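Local coordinates for digeranylgeranylglycerophospholipid reductase (Sulfolobus acidocaldarius, PDB 4OPC), which uses FAD to hydrogenate the double bonds of geranylgeranyl chains in archaeal membrane lipid precursors, giving saturated phytanyl lipids, at residues P296-G301 against N339-K344; G384-S389 against E415-I420. One frame throughout, in Å; residues are numbered along the deposited sequence.

Contact 1: P296-G301 against N339-K344; sequences PVHGGG and NEYGAK. With PGT ((1S)-2-{[{[(2R)-2,3-dihydroxypropyl]oxy}(hydroxy)phosphoryl]oxy}-1-[(palmitoyloxy)methyl]ethyl stearate), chain C.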
loop_
_atom_site.group_PDB
_atom_site.type_symbol
_atom_site.label_atom_id
_atom_site.label_comp_id
_atom_site.label_asym_id
_atom_site.label_seq_id
_atom_site.Cartn_x
_atom_site.Cartn_y
_atom_site.Cartn_z
ATOM N N PRO A 296 -3.418 -5.818 1.911
ATOM C CA PRO A 296 -3.513 -6.909 0.928
ATOM C C PRO A 296 -4.922 -7.211 0.414
ATOM O O PRO A 296 -5.050 -7.829 -0.644
ATOM C CB PRO A 296 -2.969 -8.132 1.694
ATOM C CG PRO A 296 -2.072 -7.528 2.744
ATOM C CD PRO A 296 -2.738 -6.242 3.149
ATOM N N VAL A 297 -5.955 -6.814 1.140
ATOM C CA VAL A 297 -7.313 -7.144 0.721
ATOM C C VAL A 297 -7.936 -6.059 -0.148
ATOM O O VAL A 297 -8.602 -6.364 -1.137
ATOM C CB VAL A 297 -8.196 -7.491 1.913
ATOM C CG1 VAL A 297 -9.667 -7.513 1.509
ATOM C CG2 VAL A 297 -7.802 -8.857 2.449
ATOM N N HIS A 298 -7.723 -4.791 0.188
ATOM C CA HIS A 298 -8.299 -3.752 -0.662
ATOM C C HIS A 298 -7.317 -2.998 -1.550
ATOM O O HIS A 298 -7.744 -2.260 -2.420
ATOM C CB HIS A 298 -9.245 -2.804 0.098
ATOM C CG HIS A 298 -8.600 -1.997 1.184
ATOM N ND1 HIS A 298 -7.468 -1.235 0.992
ATOM C CD2 HIS A 298 -8.977 -1.788 2.469
ATOM C CE1 HIS A 298 -7.163 -0.610 2.116
ATOM N NE2 HIS A 298 -8.063 -0.931 3.029
ATOM N N GLY A 299 -6.016 -3.190 -1.353
ATOM C CA GLY A 299 -5.039 -2.585 -2.235
ATOM C C GLY A 299 -4.716 -1.132 -1.926
ATOM O O GLY A 299 -3.940 -0.508 -2.645
ATOM N N GLY A 300 -5.293 -0.599 -0.852
ATOM C CA GLY A 300 -5.013 0.780 -0.467
ATOM C C GLY A 300 -3.671 0.907 0.228
ATOM O O GLY A 300 -3.401 0.233 1.220
ATOM N N GLY A 301 -2.823 1.784 -0.294
ATOM C CA GLY A 301 -1.486 1.961 0.244
ATOM C C GLY A 301 -1.055 3.382 0.545
ATOM O O GLY A 301 0.023 3.555 1.086
ATOM N N ASN A 339 2.761 -2.679 14.950
ATOM C CA ASN A 339 1.656 -2.317 15.837
ATOM C C ASN A 339 0.587 -1.476 15.136
ATOM O O ASN A 339 -0.610 -1.677 15.345
ATOM C CB ASN A 339 2.162 -1.571 17.070
ATOM C CG ASN A 339 2.899 -2.473 18.043
ATOM O OD1 ASN A 339 2.757 -3.694 18.005
ATOM N ND2 ASN A 339 3.685 -1.870 18.928
ATOM N N GLU A 340 1.009 -0.533 14.298
ATOM C CA GLU A 340 0.061 0.404 13.699
ATOM C C GLU A 340 -0.680 -0.147 12.484
ATOM O O GLU A 340 -1.783 0.316 12.188
ATOM C CB GLU A 340 0.771 1.708 13.294
ATOM C CG GLU A 340 1.373 2.514 14.448
ATOM C CD GLU A 340 0.330 3.126 15.374
ATOM O OE1 GLU A 340 -0.865 3.145 15.016
ATOM O OE2 GLU A 340 0.714 3.598 16.463
ATOM N N TYR A 341 -0.078 -1.095 11.765
ATOM C CA TYR A 341 -0.669 -1.586 10.519
ATOM C C TYR A 341 -0.180 -2.967 10.085
ATOM O O TYR A 341 -0.956 -3.741 9.511
ATOM C CB TYR A 341 -0.417 -0.587 9.384
ATOM C CG TYR A 341 -1.467 -0.596 8.299
ATOM C CD1 TYR A 341 -2.611 0.181 8.413
ATOM C CD2 TYR A 341 -1.314 -1.376 7.154
ATOM C CE1 TYR A 341 -3.577 0.193 7.417
ATOM C CE2 TYR A 341 -2.270 -1.375 6.155
ATOM C CZ TYR A 341 -3.406 -0.593 6.291
ATOM O OH TYR A 341 -4.372 -0.572 5.307
ATOM N N GLY A 342 1.087 -3.287 10.334
ATOM C CA GLY A 342 1.689 -4.481 9.761
ATOM C C GLY A 342 1.116 -5.814 10.218
ATOM O O GLY A 342 1.017 -6.742 9.416
ATOM N N ALA A 343 0.725 -5.921 11.483
ATOM C CA ALA A 343 0.148 -7.166 11.988
ATOM C C ALA A 343 -1.184 -7.419 11.299
ATOM O O ALA A 343 -1.484 -8.543 10.874
ATOM C CB ALA A 343 -0.030 -7.099 13.497
ATOM N N LYS A 344 -1.988 -6.371 11.181
ATOM C CA LYS A 344 -3.224 -6.445 10.410
ATOM C C LYS A 344 -2.971 -6.862 8.965
ATOM O O LYS A 344 -3.697 -7.695 8.416
ATOM C CB LYS A 344 -3.934 -5.093 10.427
ATOM C CG LYS A 344 -4.892 -4.925 9.262
ATOM C CD LYS A 344 -5.699 -3.694 9.401
ATOM C CE LYS A 344 -4.826 -2.470 9.399
ATOM N NZ LYS A 344 -5.719 -1.312 9.524
HETATM C C48 PGT C . -8.085 -9.033 -3.817
HETATM C C47 PGT C . -6.668 -8.644 -3.446
HETATM C C46 PGT C . -6.151 -7.626 -4.441
HETATM C C45 PGT C . -7.095 -6.440 -4.485
HETATM C C44 PGT C . -6.361 -5.191 -4.923
HETATM C C43 PGT C . -6.732 -4.845 -6.353
HETATM C C42 PGT C . -5.859 -3.699 -6.812
HETATM C C41 PGT C . -6.244 -2.479 -6.013
HETATM C C40 PGT C . -5.950 -1.224 -6.798
HETATM C C39 PGT C . -6.938 -0.173 -6.343
HETATM C C38 PGT C . -6.818 0.019 -4.853
HETATM C C37 PGT C . -7.924 0.938 -4.392
HETATM C C36 PGT C . -7.727 1.207 -2.920
HETATM C C35 PGT C . -8.963 1.835 -2.322
HETATM C C34 PGT C . -8.698 2.140 -0.860
HETATM C C33 PGT C . -9.976 2.462 -0.117
HETATM C C32 PGT C . -9.744 3.545 0.919
HETATM C C31 PGT C . -9.125 3.005 2.199
HETATM O O31 PGT C . -8.104 3.527 2.606
HETATM O O2 PGT C . -9.693 1.920 2.913
HETATM C C2 PGT C . -10.456 2.235 4.063
HETATM C C1 PGT C . -9.610 2.493 5.292
HETATM O O3P PGT C . -8.226 2.701 5.089
HETATM P P PGT C . -7.212 1.661 5.726
HETATM O O1P PGT C . -7.846 0.308 5.493
HETATM O O2P PGT C . -5.843 1.728 5.066
HETATM O O4P PGT C . -7.010 1.873 7.292
HETATM C C4 PGT C . -7.878 2.665 8.076
HETATM C C5 PGT C . -7.519 2.577 9.542
HETATM O O5 PGT C . -7.230 3.866 10.032
HETATM C C6 PGT C . -6.320 1.676 9.717
HETATM O O6 PGT C . -5.172 2.421 10.052
HETATM C C3 PGT C . -11.354 1.082 4.475
HETATM O O3 PGT C . -12.357 0.787 3.532
HETATM C C11 PGT C . -12.663 -0.587 3.484
HETATM O O11 PGT C . -12.798 -1.213 4.516
HETATM C C12 PGT C . -12.813 -1.284 2.147
HETATM C C13 PGT C . -13.579 -2.580 2.305
HETATM C C14 PGT C . -13.686 -3.257 0.954
HETATM C C15 PGT C . -12.618 -4.321 0.815
HETATM C C16 PGT C . -12.811 -5.091 -0.474
HETATM C C17 PGT C . -12.798 -6.572 -0.164
HETATM C C18 PGT C . -13.296 -7.368 -1.352
HETATM C C19 PGT C . -13.565 -8.799 -0.930
HETATM C C20 PGT C . -14.794 -8.877 -0.044
HETATM C C21 PGT C . -15.814 -9.808 -0.669
HETATM C C22 PGT C . -16.612 -10.518 0.404
HETATM C C23 PGT C . -17.142 -11.817 -0.165
HETATM C C24 PGT C . -17.704 -12.682 0.941
HETATM C C25 PGT C . -17.066 -14.054 0.891
HETATM C C26 PGT C . -16.480 -14.393 2.245
#
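H298 and G300 lie on an irregular loop that leaves strand 284-286 of the Rossmann-type FAD fold and ends at G301, the N-cap of helix 302-322; Y341 faces them from helix 332-357, where residues 339-342 form a pi-type turn. G299 has a positive phi of 82°, and a side chain there would run into the lipid; all three glycines touch the flavin. The segments barely touch, H298 CE1 lying 4.2 Å from Y341 OH, and are joined through the lipid phosphate. H298 CG sits between its backbone N and carbonyl carbon (chi1 63°), folding the ring back over the loop; G300 N donates to H298 ND1 at 2.9 Å in the ring plane, while H298 NE2 gives O1P of PGT a nearly straight bond of 2.8 Å. With an alanine at H298, O1P would probably lose this donor and G300 N its acceptor. The long phenol carries Y341 OH to PGT O2P, donating at 2.7 Å; H56 NE2 also bonds the lipid. N295 positions both halves: its OD1 accepts from the amides of V297 and H298, its ND2 is hydrogen-bonded to Y341 OH. K344 CE lies over one Y341 ring face, near the rim, 3.5 Å above the plane.

Contact 2: G384-S389 against E415-I420; sequences GDLHLS and ESMKKI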
loop_
_atom_site.group_PDB
_atom_site.type_symbol
_atom_site.label_atom_id
_atom_site.label_comp_id
_atom_site.label_asym_id
_atom_site.label_seq_id
_atom_site.Cartn_x
_atom_site.Cartn_y
_atom_site.Cartn_z
ATOM N N GLY A 384 -8.114 -6.603 10.769
ATOM C CA GLY A 384 -7.544 -7.871 10.345
ATOM C C GLY A 384 -8.085 -9.044 11.132
ATOM O O GLY A 384 -7.473 -10.108 11.182
ATOM N N ASP A 385 -9.243 -8.852 11.748
ATOM C CA ASP A 385 -9.830 -9.895 12.574
ATOM C C ASP A 385 -11.038 -10.526 11.917
ATOM O O ASP A 385 -11.915 -9.845 11.391
ATOM C CB ASP A 385 -10.222 -9.340 13.942
ATOM C CG ASP A 385 -9.024 -8.950 14.772
ATOM O OD1 ASP A 385 -7.934 -9.513 14.536
ATOM O OD2 ASP A 385 -9.173 -8.087 15.661
ATOM N N LEU A 386 -11.064 -11.848 11.937
ATOM C CA LEU A 386 -12.230 -12.594 11.521
ATOM C C LEU A 386 -12.516 -13.530 12.676
ATOM O O LEU A 386 -11.884 -14.575 12.802
ATOM C CB LEU A 386 -11.945 -13.374 10.239
ATOM C CG LEU A 386 -13.048 -14.319 9.766
ATOM C CD1 LEU A 386 -14.350 -13.562 9.591
ATOM C CD2 LEU A 386 -12.639 -14.996 8.467
ATOM N N HIS A 387 -13.436 -13.127 13.546
ATOM C CA HIS A 387 -13.630 -13.832 14.802
ATOM C C HIS A 387 -14.193 -15.218 14.535
ATOM O O HIS A 387 -15.049 -15.383 13.665
ATOM C CB HIS A 387 -14.517 -13.024 15.753
ATOM C CG HIS A 387 -13.954 -11.679 16.095
ATOM N ND1 HIS A 387 -12.886 -11.516 16.951
ATOM C CD2 HIS A 387 -14.292 -10.437 15.675
ATOM C CE1 HIS A 387 -12.601 -10.229 17.055
ATOM N NE2 HIS A 387 -13.437 -9.554 16.289
ATOM N N LEU A 388 -13.680 -16.206 15.267
ATOM C CA LEU A 388 -14.078 -17.603 15.097
ATOM C C LEU A 388 -15.593 -17.744 15.175
ATOM O O LEU A 388 -16.188 -18.556 14.467
ATOM C CB LEU A 388 -13.398 -18.486 16.145
ATOM C CG LEU A 388 -11.867 -18.532 16.114
ATOM C CD1 LEU A 388 -11.327 -19.437 17.210
ATOM C CD2 LEU A 388 -11.366 -18.991 14.749
ATOM N N SER A 389 -16.201 -16.920 16.021
ATOM C CA SER A 389 -17.654 -16.831 16.154
ATOM C C SER A 389 -18.369 -16.469 14.850
ATOM O O SER A 389 -19.295 -17.161 14.433
ATOM C CB SER A 389 -18.012 -15.801 17.222
ATOM O OG SER A 389 -19.387 -15.466 17.155
ATOM N N GLU A 415 -8.768 -19.231 11.459
ATOM C CA GLU A 415 -7.771 -19.784 12.369
ATOM C C GLU A 415 -6.368 -19.377 11.937
ATOM O O GLU A 415 -5.550 -18.987 12.770
ATOM C CB GLU A 415 -7.893 -21.310 12.443
ATOM C CG GLU A 415 -9.143 -21.793 13.170
ATOM C CD GLU A 415 -9.441 -23.264 12.932
ATOM O OE1 GLU A 415 -8.730 -23.906 12.129
ATOM O OE2 GLU A 415 -10.397 -23.778 13.549
ATOM N N SER A 416 -6.088 -19.473 10.641
ATOM C CA SER A 416 -4.774 -19.092 10.128
ATOM C C SER A 416 -4.531 -17.593 10.293
ATOM O O SER A 416 -3.412 -17.171 10.611
ATOM C CB SER A 416 -4.617 -19.495 8.657
ATOM O OG SER A 416 -4.536 -20.906 8.538
ATOM N N MET A 417 -5.567 -16.783 10.068
ATOM C CA MET A 417 -5.469 -15.343 10.305
ATOM C C MET A 417 -5.096 -15.012 11.743
ATOM O O MET A 417 -4.196 -14.207 11.986
ATOM C CB MET A 417 -6.767 -14.629 9.921
ATOM C CG MET A 417 -7.070 -14.669 8.420
ATOM S SD MET A 417 -8.715 -14.068 7.994
ATOM C CE MET A 417 -8.622 -12.360 8.519
ATOM N N LYS A 418 -5.788 -15.630 12.689
ATOM C CA LYS A 418 -5.500 -15.423 14.098
ATOM C C LYS A 418 -4.069 -15.840 14.418
ATOM O O LYS A 418 -3.354 -15.134 15.127
ATOM C CB LYS A 418 -6.502 -16.212 14.951
ATOM C CG LYS A 418 -6.278 -16.117 16.453
ATOM C CD LYS A 418 -7.428 -16.779 17.207
ATOM C CE LYS A 418 -7.140 -16.873 18.699
ATOM N NZ LYS A 418 -6.736 -15.557 19.269
ATOM N N LYS A 419 -3.647 -16.973 13.863
ATOM C CA LYS A 419 -2.306 -17.494 14.099
ATOM C C LYS A 419 -1.215 -16.545 13.599
ATOM O O LYS A 419 -0.244 -16.269 14.307
ATOM C CB LYS A 419 -2.133 -18.863 13.439
ATOM C CG LYS A 419 -0.737 -19.429 13.610
ATOM C CD LYS A 419 -0.702 -20.935 13.450
ATOM C CE LYS A 419 0.660 -21.485 13.863
ATOM N NZ LYS A 419 0.735 -22.966 13.739
ATOM N N ILE A 420 -1.358 -16.056 12.376
ATOM C CA ILE A 420 -0.355 -15.144 11.854
ATOM C C ILE A 420 -0.397 -13.804 12.603
ATOM O O ILE A 420 0.648 -13.219 12.874
ATOM C CB ILE A 420 -0.436 -15.006 10.313
ATOM C CG1 ILE A 420 0.906 -14.544 9.740
ATOM C CG2 ILE A 420 -1.571 -14.085 9.899
ATOM C CD1 ILE A 420 0.943 -14.535 8.221
#
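The carbonyl oxygen of G384 accepts a hydrogen bond from the S347 hydroxyl on helix 332-357, and M417 CE rests against the same G384 O at 3.7 Å. Glycine suits this point of the chain: it is the first residue to leave helix 374-383, and its positive phi of 75° is more readily adopted without a side chain. From here residues 385-387 continue in an extended conformation into helix 388-397, with H387 as its N-cap, and the connection packs against one side of helix 410-425.

M417 is the side chain of that helix that makes the most contacts with the connection. Its chain is straight as far as SD and then bends at chi3 (63°), so that M417 CE lies 3.9 Å from L386 CB as well as by the glycine carbonyl. M417 SD lies 4.0 Å from L386 CB and 4.1 Å from L386 CD2, the two side chains meeting at a slant. A flexible, unbranched methionine suits a place where one side chain must fit both a backbone oxygen and a buried leucine.

Nearer the surface the packing is thinner. L388 comes at about a right angle to E415, L388 CD2 lying 3.9 Å from E415 CG, so the glutamate contributes its aliphatic part here although its CB points away from the connection. D385 OD1 forms a salt bridge with K421 NZ, tying the connection to helix 410-425, and K418 NZ one with E422 OE2 within that helix.

L386 and L388 both also rest on A414, which directly precedes E415, and L388 on K411. M417 presses on S347, I350 and F351, so it sits where the connection, helix 410-425 and helix 332-357 meet. S416 packs on F448 of helix 434-452, and I420 on V441 and L445 of that helix and on I350 of helix 332-357.

How the contacts relate
Following the chain from the FAD-binding strands near the N terminus, strand 284-286 leads into the first half of contact 1, which closes a largely helical excursion of 37 residues through helices 302-322 and 327-330 and into the start of helix 332-357. Contact 2 opens later, after helix 374-383, and closes a second excursion of 25 residues that takes in the rest of helix 388-397 and the start of helix 410-425. The two loops follow in series, neither nesting nor crossing, and their centres are about 15 Å apart. They meet where K344 CG packs 3.9 Å from G384 N. Contact 1 thus joins the cofactor domain to helix 332-357 around the lipid headgroup; contact 2 joins the connection to helix 410-425, farther from the chain's centre.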